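Local atomic coordinates of enoyl-CoA hydratase subunit I (PDB entry 2PBP), a protein that probably catalyses the reversible hydration of 2-enoyl-CoA thioesters, a step of beta-oxidation. Residues V5-R10 with R31-E36; G16-A21 with A39-F44; F128-V133 with E158-G163. All blocks are in the same frame, centred on the assembly; numbering follows the deposited sequence.

Contact 1: residues V5-R10 with R31-E36; sequences VSIAAR and RQMVAE
Glu-36, on the first turns of helix 31-46, carries the polar half of this contact: its carboxylate receives the backbone of Val-5 and Ser-6 just before strand 7-12 begins. Beyond CG the side chain is extended (chi2 -173°), which delivers CD to the chain end rather than folding it back on the helix. OE1 takes two amides. Ser-6 N lies 2.8 Å from Glu-36 OE1 on its syn side, close to the carboxylate plane, whereas Val-5 N reaches the same Glu-36 OE1 from above that plane over 3.0 Å with a more bent N-H. The other oxygen also has two donors. Ser-6 OG stands 2.9 Å from Glu-36 OE2, well above the plane, and Gln-32 NE2, one turn back on the helix, donates to Glu-36 OE2 in a nearly straight bond (174°) from the opposite face. Four donors thus grip a buried carboxylate, which fixes its rotation and would be expected to stabilise its negative charge. At the border of this polar cluster the methyl Val-5 CG2 meets Glu-36 OE2 at 3.3 Å, a close carbon-to-oxygen approach.

The apolar half belongs to Met-33, whose chain bends at chi2, placing SD beside Ile-7, and again at chi3, turning CE to Ser-6. Met-33 SD rests 3.7 Å from Ile-7 CG2, the two side chains crossing obliquely, while Met-33 CE lies 3.5 Å from Ser-6 O.

Within the fold, the contact ties the entry to the sheet's outermost strand to the start of the helix packed against that sheet. Strand 15-20 pairs antiparallel with strand 7-12 and receives Ile-7 on Leu-20, while on another side of the helix Val-34 packs against Asp-87 and Trp-88 of helix 86-92.

Contact 2: residues G16-A21 with A39-F44; sequences GIIELA and AAVEAF
Ile-18 packs on Ala-40, Val-41 and Phe-44 where strand 15-20 meets helix 31-46, the first two elements of a beta-alpha-beta crossover that continues into strand 52-57. The short strand and helix segments run antiparallel (177°), their axes 9.5 Å apart.

From its CB, which points toward the helix, Ile-18 sends CG1 anti to its own carbonyl carbon (chi1 -65°). Ile-18 CG1 lies 3.7 Å from Phe-44 CE2, near the plane of the ring and beside its edge, and the two side chains slide past each other in opposite directions. At the tip, Ile-18 CD1 touches two successive helical residues: Ala-40 CB is 3.8 Å away, and Val-41 CG2 approaches Ile-18 CD1 to 3.4 Å, tighter than usual for two carbons, with the side chains crossing at about a right angle.

Phe-44 extends this apolar layer to the start of the strand and also touches Ala-9 and Gln-11 of strand 7-12. Ile-17 O meets the ring edge in plane. Over one face lies Gly-16, where a CB would clash with Phe-44 CD2; in this CH-pi contact Gly-16 CA sits 4.0 Å from the Phe-44 ring centroid, 19° off the normal.

Contact 3: residues F128-V133 with E158-G163; sequences FGFPEV and EWLWTG
The C-terminal end of helix 153-162 closes on the turn that follows strand 127-129 in this crotonase-like fold, with Gly-163 against Phe-130 and Pro-131. Gly-163 is the first residue to leave the helix and has positive phi (74°). Gly-163 CA comes 3.2 Å from Phe-130 O in a CA-H...O contact, and a CB here would point into the turn, tight against Pro-131 CA and Val-133 CG1.

On the buried side, Phe-130 and Leu-160 lie alongside each other, pointing the same way. Leu-160 CD2 reaches Phe-130 CD2 at 3.4 Å, approaching the ring obliquely; Leu-147 of helix 143-151 touches both side chains, and Phe-111 of helix 109-115 stacks on the Phe-130 ring. Nearer the surface, the isopropyl group of Val-133 packs on the carbonyls of Leu-160 and Trp-161 in the last turn of the helix: Val-133 CG1, set between its own backbone N and carbonyl carbon (chi1 62°), lies 3.4 Å from Leu-160 O, and Val-133 CG2 packs beside Trp-161 O.

Polar backbone atoms are joined through water. One molecule accepts from Phe-130 N and donates to Trp-159 O. A second bridges three backbone atoms, accepting a longer bond from Val-133 N and donating to Phe-130 O at 2.7 Å and to Leu-160 O at 2.9 Å.

Contacts 1 and 2 both hold helix 31-46 to the six-stranded sheet, through neighbouring strands, and touch each other: Arg-10 O lies 2.8 Å from Ile-17 N in a probable hydrogen bond. Their chemistry differs with position. Contact 1, at the entry to the edge strand, buries a carboxylate amid direct hydrogen bonds; contact 2, further along the same helix, is wholly buried and joined by apolar packing. Contact 3 stands apart, its centre about 25 Å from that of contact 1 and about 27 Å from that of contact 2. It joins the turn after a strand of the second, smaller sheet to a helix end, is only partly buried, and uses ordered water between backbone atoms beside one pair of buried apolar side chains.

Contact 1: residues V5-R10 with R31-E36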
# COMPACT_ATOMS: atom_id res chain seq x y z
N VAL A 5 27.82 17.31 -16.61
CA VAL A 5 29.06 16.63 -16.93
C VAL A 5 29.14 15.23 -16.33
O VAL A 5 30.07 14.47 -16.62
CB VAL A 5 30.28 17.44 -16.45
CG1 VAL A 5 30.36 18.75 -17.20
CG2 VAL A 5 30.18 17.70 -14.95
N SER A 6 28.16 14.88 -15.49
CA SER A 6 28.15 13.57 -14.84
C SER A 6 26.95 12.72 -15.22
O SER A 6 26.89 11.54 -14.88
CB SER A 6 28.21 13.74 -13.32
OG SER A 6 29.37 14.46 -12.94
N ILE A 7 25.98 13.31 -15.90
CA ILE A 7 24.78 12.58 -16.31
C ILE A 7 24.39 12.93 -17.74
O ILE A 7 24.89 13.91 -18.30
CB ILE A 7 23.58 12.88 -15.37
CG1 ILE A 7 23.22 14.37 -15.40
CG2 ILE A 7 23.92 12.47 -13.94
CD1 ILE A 7 22.28 14.77 -16.52
N ALA A 8 23.52 12.12 -18.32
CA ALA A 8 23.03 12.34 -19.67
C ALA A 8 21.52 12.13 -19.66
O ALA A 8 21.04 11.06 -19.28
CB ALA A 8 23.69 11.36 -20.63
N ALA A 9 20.78 13.15 -20.06
CA ALA A 9 19.32 13.07 -20.08
C ALA A 9 18.78 13.06 -21.51
O ALA A 9 19.35 13.68 -22.41
CB ALA A 9 18.72 14.24 -19.30
N ARG A 10 17.68 12.35 -21.70
CA ARG A 10 17.04 12.25 -23.01
C ARG A 10 15.57 11.90 -22.83
O ARG A 10 15.15 11.50 -21.74
CB ARG A 10 17.72 11.17 -23.86
CG ARG A 10 17.58 9.75 -23.33
CD ARG A 10 18.42 8.78 -24.17
NE ARG A 10 18.38 7.42 -23.65
CZ ARG A 10 17.38 6.56 -23.86
NH1 ARG A 10 16.33 6.92 -24.59
NH2 ARG A 10 17.44 5.34 -23.34
N ARG A 31 28.80 14.40 -3.95
CA ARG A 31 27.86 15.50 -3.79
C ARG A 31 27.58 16.16 -5.14
O ARG A 31 26.46 16.59 -5.41
CB ARG A 31 28.40 16.54 -2.81
CG ARG A 31 28.51 16.06 -1.36
CD ARG A 31 28.70 17.23 -0.41
NE ARG A 31 29.85 18.05 -0.77
CZ ARG A 31 31.11 17.72 -0.54
NH1 ARG A 31 31.40 16.57 0.06
NH2 ARG A 31 32.09 18.53 -0.91
N GLN A 32 28.60 16.24 -6.00
CA GLN A 32 28.44 16.85 -7.32
C GLN A 32 27.47 16.04 -8.18
O GLN A 32 26.59 16.61 -8.84
CB GLN A 32 29.79 16.96 -8.02
CG GLN A 32 29.73 17.55 -9.43
CD GLN A 32 29.04 18.90 -9.47
OE1 GLN A 32 29.18 19.71 -8.56
NE2 GLN A 32 28.29 19.15 -10.55
N MET A 33 27.64 14.72 -8.18
CA MET A 33 26.78 13.83 -8.96
C MET A 33 25.33 13.95 -8.50
O MET A 33 24.41 14.08 -9.31
CB MET A 33 27.26 12.38 -8.82
CG MET A 33 26.34 11.33 -9.44
SD MET A 33 26.20 11.42 -11.25
CE MET A 33 27.49 10.23 -11.72
N VAL A 34 25.12 13.91 -7.19
CA VAL A 34 23.78 14.02 -6.63
C VAL A 34 23.13 15.34 -7.04
O VAL A 34 21.95 15.37 -7.42
CB VAL A 34 23.80 13.92 -5.09
CG1 VAL A 34 22.40 14.15 -4.52
CG2 VAL A 34 24.31 12.54 -4.68
N ALA A 35 23.89 16.44 -6.97
CA ALA A 35 23.35 17.74 -7.34
C ALA A 35 22.88 17.74 -8.79
O ALA A 35 21.82 18.29 -9.10
CB ALA A 35 24.41 18.83 -7.14
N GLU A 36 23.64 17.11 -9.68
CA GLU A 36 23.26 17.05 -11.09
C GLU A 36 22.00 16.21 -11.26
O GLU A 36 21.12 16.56 -12.05
CB GLU A 36 24.40 16.48 -11.93
CG GLU A 36 25.57 17.45 -12.10
CD GLU A 36 26.62 16.94 -13.06
OE1 GLU A 36 26.25 16.54 -14.18
OE2 GLU A 36 27.82 16.95 -12.70

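Contact 2: residues G16-A21 with A39-F44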
# COMPACT_ATOMS: atom_id res chain seq x y z
N GLY A 16 11.03 10.45 -19.53
CA GLY A 16 12.29 11.15 -19.42
C GLY A 16 13.30 10.19 -18.83
O GLY A 16 13.02 9.54 -17.81
N ILE A 17 14.46 10.07 -19.47
CA ILE A 17 15.50 9.17 -19.00
C ILE A 17 16.72 9.93 -18.50
O ILE A 17 17.22 10.84 -19.16
CB ILE A 17 15.96 8.19 -20.12
CG1 ILE A 17 14.76 7.45 -20.71
CG2 ILE A 17 16.98 7.21 -19.57
CD1 ILE A 17 13.91 6.59 -19.74
N ILE A 18 17.20 9.56 -17.31
CA ILE A 18 18.39 10.17 -16.76
C ILE A 18 19.39 9.03 -16.56
O ILE A 18 19.17 8.12 -15.75
CB ILE A 18 18.11 10.86 -15.41
CG1 ILE A 18 17.17 12.05 -15.63
CG2 ILE A 18 19.42 11.32 -14.79
CD1 ILE A 18 16.54 12.62 -14.36
N GLU A 19 20.48 9.08 -17.31
CA GLU A 19 21.51 8.05 -17.23
C GLU A 19 22.75 8.58 -16.53
O GLU A 19 23.36 9.55 -16.99
CB GLU A 19 21.86 7.57 -18.64
CG GLU A 19 23.10 6.69 -18.73
CD GLU A 19 23.44 6.30 -20.16
OE1 GLU A 19 23.15 7.10 -21.08
OE2 GLU A 19 24.01 5.21 -20.37
N LEU A 20 23.11 7.98 -15.40
CA LEU A 20 24.32 8.40 -14.69
C LEU A 20 25.44 8.07 -15.67
O LEU A 20 25.52 6.94 -16.16
CB LEU A 20 24.48 7.61 -13.39
CG LEU A 20 23.25 7.62 -12.47
CD1 LEU A 20 23.62 7.03 -11.12
CD2 LEU A 20 22.74 9.04 -12.30
N ALA A 21 26.29 9.05 -15.96
CA ALA A 21 27.35 8.86 -16.94
C ALA A 21 28.80 8.93 -16.47
O ALA A 21 29.63 9.59 -17.10
CB ALA A 21 27.14 9.84 -18.09
N ALA A 39 19.01 18.27 -10.16
CA ALA A 39 18.69 19.28 -11.15
C ALA A 39 17.96 18.67 -12.34
O ALA A 39 16.96 19.20 -12.80
CB ALA A 39 19.97 19.98 -11.61
N ALA A 40 18.47 17.54 -12.83
CA ALA A 40 17.86 16.87 -13.97
C ALA A 40 16.47 16.34 -13.64
O ALA A 40 15.53 16.48 -14.43
CB ALA A 40 18.75 15.72 -14.44
N VAL A 41 16.33 15.73 -12.47
CA VAL A 41 15.03 15.19 -12.06
C VAL A 41 13.99 16.29 -11.85
O VAL A 41 12.85 16.16 -12.28
CB VAL A 41 15.15 14.35 -10.77
CG1 VAL A 41 13.76 13.94 -10.29
CG2 VAL A 41 16.00 13.12 -11.02
N GLU A 42 14.39 17.39 -11.21
CA GLU A 42 13.44 18.47 -10.98
C GLU A 42 13.02 19.10 -12.31
O GLU A 42 11.88 19.53 -12.46
CB GLU A 42 14.03 19.53 -10.05
CG GLU A 42 14.29 19.01 -8.63
CD GLU A 42 14.64 20.11 -7.65
OE1 GLU A 42 15.23 21.13 -8.08
OE2 GLU A 42 14.35 19.95 -6.44
N ALA A 43 13.92 19.12 -13.28
CA ALA A 43 13.62 19.67 -14.60
C ALA A 43 12.53 18.84 -15.27
O ALA A 43 11.54 19.37 -15.78
CB ALA A 43 14.86 19.70 -15.46
N PHE A 44 12.71 17.52 -15.27
CA PHE A 44 11.72 16.62 -15.87
C PHE A 44 10.42 16.66 -15.07
O PHE A 44 9.33 16.52 -15.63
CB PHE A 44 12.24 15.18 -15.91
CG PHE A 44 13.14 14.87 -17.09
CD1 PHE A 44 12.99 15.53 -18.30
CD2 PHE A 44 14.09 13.86 -16.99
CE1 PHE A 44 13.78 15.19 -19.40
CE2 PHE A 44 14.89 13.51 -18.09
CZ PHE A 44 14.73 14.18 -19.30

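Contact 3: residues F128-V133 with E158-G163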
# COMPACT_ATOMS: atom_id res chain seq x y z
N PHE A 128 22.25 -5.05 -4.21
CA PHE A 128 21.95 -3.90 -3.37
C PHE A 128 22.59 -4.09 -2.00
O PHE A 128 22.58 -5.19 -1.46
CB PHE A 128 20.43 -3.76 -3.20
CG PHE A 128 19.68 -3.68 -4.49
CD1 PHE A 128 19.39 -2.44 -5.07
CD2 PHE A 128 19.25 -4.84 -5.14
CE1 PHE A 128 18.69 -2.36 -6.27
CE2 PHE A 128 18.55 -4.77 -6.34
CZ PHE A 128 18.26 -3.53 -6.90
N GLY A 129 23.13 -3.02 -1.44
CA GLY A 129 23.74 -3.14 -0.13
C GLY A 129 24.20 -1.83 0.47
O GLY A 129 24.26 -0.81 -0.22
N PHE A 130 24.54 -1.87 1.75
CA PHE A 130 25.01 -0.70 2.49
C PHE A 130 26.34 -1.05 3.15
O PHE A 130 26.39 -1.40 4.33
CB PHE A 130 23.99 -0.30 3.56
CG PHE A 130 22.74 0.29 3.00
CD1 PHE A 130 22.78 1.49 2.29
CD2 PHE A 130 21.52 -0.35 3.16
CE1 PHE A 130 21.61 2.04 1.76
CE2 PHE A 130 20.35 0.19 2.64
CZ PHE A 130 20.40 1.40 1.94
N PRO A 131 27.44 -0.94 2.39
CA PRO A 131 28.77 -1.25 2.92
C PRO A 131 29.35 -0.16 3.81
O PRO A 131 30.45 -0.32 4.34
CB PRO A 131 29.59 -1.46 1.65
CG PRO A 131 29.00 -0.45 0.72
CD PRO A 131 27.50 -0.62 0.96
N GLU A 132 28.60 0.93 4.00
CA GLU A 132 29.06 2.04 4.83
C GLU A 132 29.57 1.62 6.20
O GLU A 132 30.56 2.15 6.69
CB GLU A 132 27.96 3.09 5.02
CG GLU A 132 27.65 3.92 3.79
CD GLU A 132 26.45 3.40 3.02
OE1 GLU A 132 26.28 2.17 2.95
OE2 GLU A 132 25.69 4.22 2.47
N VAL A 133 28.88 0.66 6.82
CA VAL A 133 29.27 0.21 8.15
C VAL A 133 30.71 -0.32 8.21
O VAL A 133 31.39 -0.17 9.22
CB VAL A 133 28.30 -0.89 8.67
CG1 VAL A 133 28.35 -2.12 7.76
CG2 VAL A 133 28.66 -1.27 10.10
N GLU A 158 20.09 -6.69 9.99
CA GLU A 158 20.99 -7.73 9.50
C GLU A 158 21.81 -7.13 8.35
O GLU A 158 23.04 -7.19 8.35
CB GLU A 158 20.18 -8.93 9.00
CG GLU A 158 21.01 -10.18 8.72
CD GLU A 158 20.19 -11.30 8.10
OE1 GLU A 158 19.09 -11.58 8.62
OE2 GLU A 158 20.64 -11.89 7.10
N TRP A 159 21.13 -6.54 7.37
CA TRP A 159 21.81 -5.96 6.23
C TRP A 159 22.62 -4.71 6.55
O TRP A 159 23.73 -4.54 6.04
CB TRP A 159 20.80 -5.65 5.12
CG TRP A 159 20.10 -6.87 4.62
CD1 TRP A 159 18.85 -7.29 4.95
CD2 TRP A 159 20.63 -7.85 3.72
NE1 TRP A 159 18.57 -8.48 4.32
CE2 TRP A 159 19.65 -8.84 3.56
CE3 TRP A 159 21.85 -7.98 3.04
CZ2 TRP A 159 19.84 -9.97 2.74
CZ3 TRP A 159 22.05 -9.10 2.23
CH2 TRP A 159 21.04 -10.07 2.09
N LEU A 160 22.07 -3.84 7.38
CA LEU A 160 22.74 -2.60 7.75
C LEU A 160 23.98 -2.81 8.62
O LEU A 160 24.98 -2.13 8.45
CB LEU A 160 21.75 -1.66 8.45
CG LEU A 160 20.60 -1.18 7.57
CD1 LEU A 160 19.51 -0.56 8.43
CD2 LEU A 160 21.12 -0.16 6.56
N TRP A 161 23.91 -3.77 9.54
CA TRP A 161 25.03 -4.06 10.43
C TRP A 161 26.18 -4.82 9.78
O TRP A 161 27.34 -4.63 10.15
CB TRP A 161 24.55 -4.85 11.65
CG TRP A 161 23.89 -4.03 12.74
CD1 TRP A 161 23.87 -2.67 12.86
CD2 TRP A 161 23.24 -4.55 13.90
NE1 TRP A 161 23.24 -2.31 14.03
CE2 TRP A 161 22.84 -3.45 14.69
CE3 TRP A 161 22.94 -5.84 14.35
CZ2 TRP A 161 22.17 -3.59 15.90
CZ3 TRP A 161 22.28 -5.99 15.56
CH2 TRP A 161 21.90 -4.87 16.32
N THR A 162 25.86 -5.69 8.82
CA THR A 162 26.88 -6.50 8.15
C THR A 162 27.42 -5.92 6.84
O THR A 162 28.55 -6.21 6.45
CB THR A 162 26.35 -7.92 7.83
OG1 THR A 162 25.30 -7.84 6.87
CG2 THR A 162 25.84 -8.58 9.10
N GLY A 163 26.61 -5.11 6.17
CA GLY A 163 27.03 -4.52 4.92
C GLY A 163 27.04 -5.51 3.77
O GLY A 163 27.61 -5.24 2.71
O HOH W 1 23.89 -4.23 3.26
O HOH W 2 25.71 -0.04 6.55